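Local structure of putative diflavin flavoprotein A 3 (Synechocystis sp., 6H0C) at residues Asp356-Glu359 against Asn360-Asp364; Thr393-Ala396 against Gln397-Lys401. The protein probably passes electrons from NADH to oxygen, reducing it to water, through a flavodiiron core of metallo-hydrolase-like and flavodoxin-like domains that precedes a flavin reductase domain. All blocks are in the same frame, centred on the assembly; numbering follows the deposited sequence.

Contact 1 of 2, residues Asp356-Glu359 against Asn360-Asp364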
loop_
_atom_site.group_PDB
_atom_site.type_symbol
_atom_site.label_atom_id
_atom_site.label_comp_id
_atom_site.label_asym_id
_atom_site.label_seq_id
_atom_site.Cartn_x
_atom_site.Cartn_y
_atom_site.Cartn_z
ATOM N N ASP A 356 -15.746 -7.820 -20.103
ATOM C CA ASP A 356 -16.447 -8.761 -20.971
ATOM C C ASP A 356 -15.483 -9.841 -21.482
ATOM O O ASP A 356 -15.802 -11.035 -21.454
ATOM C CB ASP A 356 -17.104 -8.035 -22.149
ATOM C CG ASP A 356 -18.140 -7.005 -21.709
ATOM O OD1 ASP A 356 -18.711 -7.142 -20.601
ATOM O OD2 ASP A 356 -18.383 -6.055 -22.486
ATOM N N MET A 357 -14.301 -9.420 -21.931
ATOM C CA MET A 357 -13.306 -10.351 -22.456
ATOM C C MET A 357 -12.963 -11.422 -21.414
ATOM O O MET A 357 -13.015 -12.622 -21.693
ATOM C CB MET A 357 -12.047 -9.596 -22.893
ATOM C CG MET A 357 -10.983 -10.460 -23.563
ATOM S SD MET A 357 -9.887 -11.305 -22.399
ATOM C CE MET A 357 -9.027 -9.923 -21.632
ATOM N N LEU A 358 -12.625 -10.981 -20.206
ATOM C CA LEU A 358 -12.280 -11.905 -19.131
ATOM C C LEU A 358 -13.434 -12.850 -18.759
ATOM O O LEU A 358 -13.232 -14.060 -18.597
ATOM C CB LEU A 358 -11.828 -11.125 -17.898
ATOM C CG LEU A 358 -10.466 -10.433 -18.001
ATOM C CD1 LEU A 358 -10.230 -9.578 -16.770
ATOM C CD2 LEU A 358 -9.351 -11.461 -18.178
ATOM N N GLU A 359 -14.635 -12.303 -18.620
ATOM C CA GLU A 359 -15.785 -13.117 -18.257
ATOM C C GLU A 359 -15.986 -14.223 -19.293
ATOM O O GLU A 359 -16.164 -15.392 -18.951
ATOM C CB GLU A 359 -17.036 -12.242 -18.141
ATOM C CG GLU A 359 -18.322 -12.997 -17.811
ATOM C CD GLU A 359 -19.492 -12.061 -17.553
ATOM O OE1 GLU A 359 -19.768 -11.200 -18.415
ATOM O OE2 GLU A 359 -20.123 -12.180 -16.483
ATOM N N ASN A 360 -15.927 -13.838 -20.562
ATOM C CA ASN A 360 -16.106 -14.767 -21.673
ATOM C C ASN A 360 -15.048 -15.849 -21.738
ATOM O O ASN A 360 -15.362 -17.015 -21.986
ATOM C CB ASN A 360 -16.109 -14.012 -22.994
ATOM C CG ASN A 360 -17.406 -13.318 -23.249
ATOM O OD1 ASN A 360 -18.452 -13.753 -22.770
ATOM N ND2 ASN A 360 -17.357 -12.231 -24.006
ATOM N N LYS A 361 -13.792 -15.458 -21.538
ATOM C CA LYS A 361 -12.691 -16.408 -21.626
ATOM C C LYS A 361 -12.774 -17.435 -20.499
ATOM O O LYS A 361 -12.560 -18.627 -20.721
ATOM C CB LYS A 361 -11.342 -15.677 -21.608
ATOM C CG LYS A 361 -10.822 -15.348 -23.005
ATOM C CD LYS A 361 -11.917 -14.736 -23.854
ATOM C CE LYS A 361 -11.518 -14.608 -25.310
ATOM N NZ LYS A 361 -12.510 -13.774 -26.058
ATOM N N PHE A 362 -13.113 -16.982 -19.299
ATOM C CA PHE A 362 -13.223 -17.891 -18.172
ATOM C C PHE A 362 -14.461 -18.782 -18.313
ATOM O O PHE A 362 -14.411 -19.976 -17.996
ATOM C CB PHE A 362 -13.235 -17.110 -16.854
ATOM C CG PHE A 362 -11.890 -16.538 -16.492
ATOM C CD1 PHE A 362 -10.745 -17.321 -16.582
ATOM C CD2 PHE A 362 -11.760 -15.218 -16.089
ATOM C CE1 PHE A 362 -9.493 -16.796 -16.264
ATOM C CE2 PHE A 362 -10.513 -14.691 -15.775
ATOM C CZ PHE A 362 -9.383 -15.476 -15.862
ATOM N N ARG A 363 -15.558 -18.225 -18.820
ATOM C CA ARG A 363 -16.744 -19.047 -19.052
ATOM C C ARG A 363 -16.470 -20.117 -20.113
ATOM O O ARG A 363 -16.791 -21.285 -19.907
ATOM C CB ARG A 363 -17.946 -18.202 -19.462
ATOM C CG ARG A 363 -19.199 -19.050 -19.692
ATOM C CD ARG A 363 -20.463 -18.213 -19.799
ATOM N NE ARG A 363 -20.236 -16.995 -20.568
ATOM C CZ ARG A 363 -20.414 -15.767 -20.089
ATOM N NH1 ARG A 363 -20.839 -15.588 -18.842
ATOM N NH2 ARG A 363 -20.176 -14.717 -20.865
ATOM N N ASP A 364 -15.872 -19.727 -21.233
ATOM C CA ASP A 364 -15.524 -20.693 -22.278
ATOM C C ASP A 364 -14.561 -21.760 -21.762
ATOM O O ASP A 364 -14.601 -22.911 -22.201
ATOM C CB ASP A 364 -14.910 -19.992 -23.491
ATOM C CG ASP A 364 -15.916 -19.146 -24.240
ATOM O OD1 ASP A 364 -15.509 -18.411 -25.166
ATOM O OD2 ASP A 364 -17.115 -19.210 -23.891
#
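Leu-358 and Phe-362 make the apolar part of this local contact, running alongside each other in the same direction, with CD2 of Leu-358 4.2 Å from CE2 of Phe-362. O of Leu-358 lies oblique to the phenyl ring, 3.1 Å from CD2 of Phe-362. On the outer flank, Met-357 and Lys-361 stand roughly perpendicular; the methionine chain, bent at chi2 and chi3, brings SD within 4.2 Å of CG of Lys-361. Helix 353-364 is the crossover helix of the beta-alpha-beta unit between strands 341-348 and 368-377 in the flavodoxin-like domain, and Phe-362 meets Phe-310 and Phe-312 edge-to-face on the sheet.

Among the charged groups, NH1 of Arg-363 packs 3.8 Å from CG of Glu-359, against the aliphatic glutamate chain, with the carboxylate and guanidinium planes 42° apart and O of Glu-359 over one guanidinium face. OE2 of Glu-359, 4.2 Å from NH1 of Arg-363, is too far for a salt bridge. The carboxylate binds Arg-375 and Thr-373 instead; Asp-356 also pairs with Arg-375. A bend at chi3 (40°) folds the guanidinium back, and NH2 of Arg-363 makes a weak hydrogen bond of 2.7 Å to OD1 of Asn-360. Backbone i-to-i+4 bonds from Asn-360 through Arg-363 link the segments.

Contact 2 of 2, residues Thr393-Ala396 against Gln397-Lys401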
loop_
_atom_site.group_PDB
_atom_site.type_symbol
_atom_site.label_atom_id
_atom_site.label_comp_id
_atom_site.label_asym_id
_atom_site.label_seq_id
_atom_site.Cartn_x
_atom_site.Cartn_y
_atom_site.Cartn_z
ATOM N N THR A 393 -17.256 -11.650 0.400
ATOM C CA THR A 393 -17.819 -12.539 1.404
ATOM C C THR A 393 -18.569 -13.688 0.742
ATOM O O THR A 393 -18.371 -14.838 1.115
ATOM C CB THR A 393 -18.757 -11.794 2.359
ATOM O OG1 THR A 393 -17.988 -10.883 3.153
ATOM C CG2 THR A 393 -19.476 -12.776 3.282
ATOM N N ASP A 394 -19.412 -13.383 -0.243
ATOM C CA ASP A 394 -20.133 -14.421 -0.992
ATOM C C ASP A 394 -19.182 -15.444 -1.621
ATOM O O ASP A 394 -19.432 -16.649 -1.574
ATOM C CB ASP A 394 -21.000 -13.797 -2.089
ATOM C CG ASP A 394 -22.229 -13.098 -1.542
ATOM O OD1 ASP A 394 -22.588 -13.342 -0.369
ATOM O OD2 ASP A 394 -22.844 -12.308 -2.293
ATOM N N PHE A 395 -18.100 -14.949 -2.216
ATOM C CA PHE A 395 -17.076 -15.792 -2.822
ATOM C C PHE A 395 -16.500 -16.729 -1.760
ATOM O O PHE A 395 -16.370 -17.935 -1.985
ATOM C CB PHE A 395 -15.972 -14.919 -3.450
ATOM C CG PHE A 395 -15.104 -15.630 -4.468
ATOM C CD1 PHE A 395 -13.983 -16.349 -4.074
ATOM C CD2 PHE A 395 -15.391 -15.551 -5.823
ATOM C CE1 PHE A 395 -13.178 -16.984 -5.011
ATOM C CE2 PHE A 395 -14.586 -16.179 -6.762
ATOM C CZ PHE A 395 -13.481 -16.895 -6.355
ATOM N N ALA A 396 -16.178 -16.170 -0.597
ATOM C CA ALA A 396 -15.605 -16.949 0.502
ATOM C C ALA A 396 -16.535 -18.067 0.982
ATOM O O ALA A 396 -16.108 -19.214 1.143
ATOM C CB ALA A 396 -15.256 -16.038 1.657
ATOM N N GLN A 397 -17.797 -17.720 1.222
ATOM C CA GLN A 397 -18.822 -18.691 1.612
ATOM C C GLN A 397 -18.960 -19.816 0.587
ATOM O O GLN A 397 -19.088 -20.988 0.950
ATOM C CB GLN A 397 -20.182 -18.006 1.781
ATOM C CG GLN A 397 -20.181 -16.753 2.645
ATOM C CD GLN A 397 -20.057 -17.049 4.125
ATOM O OE1 GLN A 397 -19.226 -17.857 4.543
ATOM N NE2 GLN A 397 -20.892 -16.393 4.931
ATOM N N ALA A 398 -18.961 -19.451 -0.695
ATOM C CA ALA A 398 -19.066 -20.434 -1.766
ATOM C C ALA A 398 -17.902 -21.410 -1.694
ATOM O O ALA A 398 -18.096 -22.619 -1.812
ATOM C CB ALA A 398 -19.108 -19.753 -3.116
ATOM N N LEU A 399 -16.696 -20.886 -1.482
ATOM C CA LEU A 399 -15.511 -21.735 -1.349
ATOM C C LEU A 399 -15.609 -22.663 -0.137
ATOM O O LEU A 399 -15.266 -23.844 -0.225
ATOM C CB LEU A 399 -14.235 -20.885 -1.251
ATOM C CG LEU A 399 -13.700 -20.287 -2.554
ATOM C CD1 LEU A 399 -12.443 -19.480 -2.295
ATOM C CD2 LEU A 399 -13.426 -21.377 -3.580
ATOM N N LYS A 400 -16.065 -22.132 0.994
ATOM C CA LYS A 400 -16.124 -22.932 2.213
ATOM C C LYS A 400 -17.182 -24.022 2.090
ATOM O O LYS A 400 -16.978 -25.145 2.548
ATOM C CB LYS A 400 -16.389 -22.050 3.436
ATOM C CG LYS A 400 -15.178 -21.210 3.850
ATOM C CD LYS A 400 -15.446 -20.359 5.096
ATOM C CE LYS A 400 -16.571 -19.356 4.862
ATOM N NZ LYS A 400 -16.802 -18.455 6.035
ATOM N N LYS A 401 -18.303 -23.696 1.456
ATOM C CA LYS A 401 -19.364 -24.674 1.242
ATOM C C LYS A 401 -18.877 -25.829 0.358
ATOM O O LYS A 401 -19.144 -26.996 0.647
ATOM C CB LYS A 401 -20.598 -24.001 0.627
ATOM C CG LYS A 401 -21.688 -24.971 0.204
ATOM C CD LYS A 401 -22.957 -24.268 -0.249
ATOM C CE LYS A 401 -23.778 -23.823 0.947
ATOM N NZ LYS A 401 -25.115 -23.310 0.542
#
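The C-terminal helix 382-404 of the flavodoxin-like domain carries this local contact, in which Phe-395 and Leu-399 form the inward-facing pair. With its CG anti to the backbone N (chi1 -161°), Phe-395 holds its ring beside the isobutyl group of the next turn. The two side chains cross obliquely, and CE1 of Phe-395 comes 3.8 Å from CD1 of Leu-399. Both also touch Val-258 of strand 257-262 and Leu-341 of strand 341-348, so the pair seats the helix on two strands of the parallel five-stranded sheet, the central element of the flavodoxin fold.

A different flank of the helix carries Thr-393, Ala-396, Gln-397 and Lys-400. Thr-393 and Gln-397 run alongside each other, CG2 of Thr-393 standing 4.1 Å from CG of Gln-397, while OG1 is hydrogen-bonded to O of Gly-279 on helix 268-281. A chi1 of -50° sets CG of Gln-397 beside its backbone N, 3.0 Å from O of Thr-393, and a bend at chi2 then turns the amide toward Lys-400. From the following turn, Lys-400 bends at chi3, bringing its CE to 3.8 Å from O of Ala-396. Its NZ is hydrogen-bonded to the carbonyl of Ala-283 and adds a weak hydrogen bond of 2.9 Å to OE1 of Gln-397. Backbone N atoms of Gln-397 through Lys-400 donate to O of Thr-393 through Ala-396.

Overall arrangement
Contacts 1 and 2 are nine-residue pieces of two different helices of the flavodoxin-like domain, in series along the chain, with centres 21 Å apart and nearest atoms about 10 Å apart. Leu-358 and Phe-362 in contact 1, and Phe-395, Ala-396 and Leu-399 in contact 2, are buried, while Lys-361, Arg-363 and Gln-397 are exposed. Both share strand 341-348, met through Val-344 in contact 1 and Leu-341 in contact 2. In each, a leucine and a phenylalanine one turn apart face the sheet, in reversed sequence order. Contact 1 directs carboxylates to side chains of strand 368-377, whereas contact 2 uses a hydroxyl and an ammonium to reach main-chain carbonyls at the end of helix 268-281 and just beyond it.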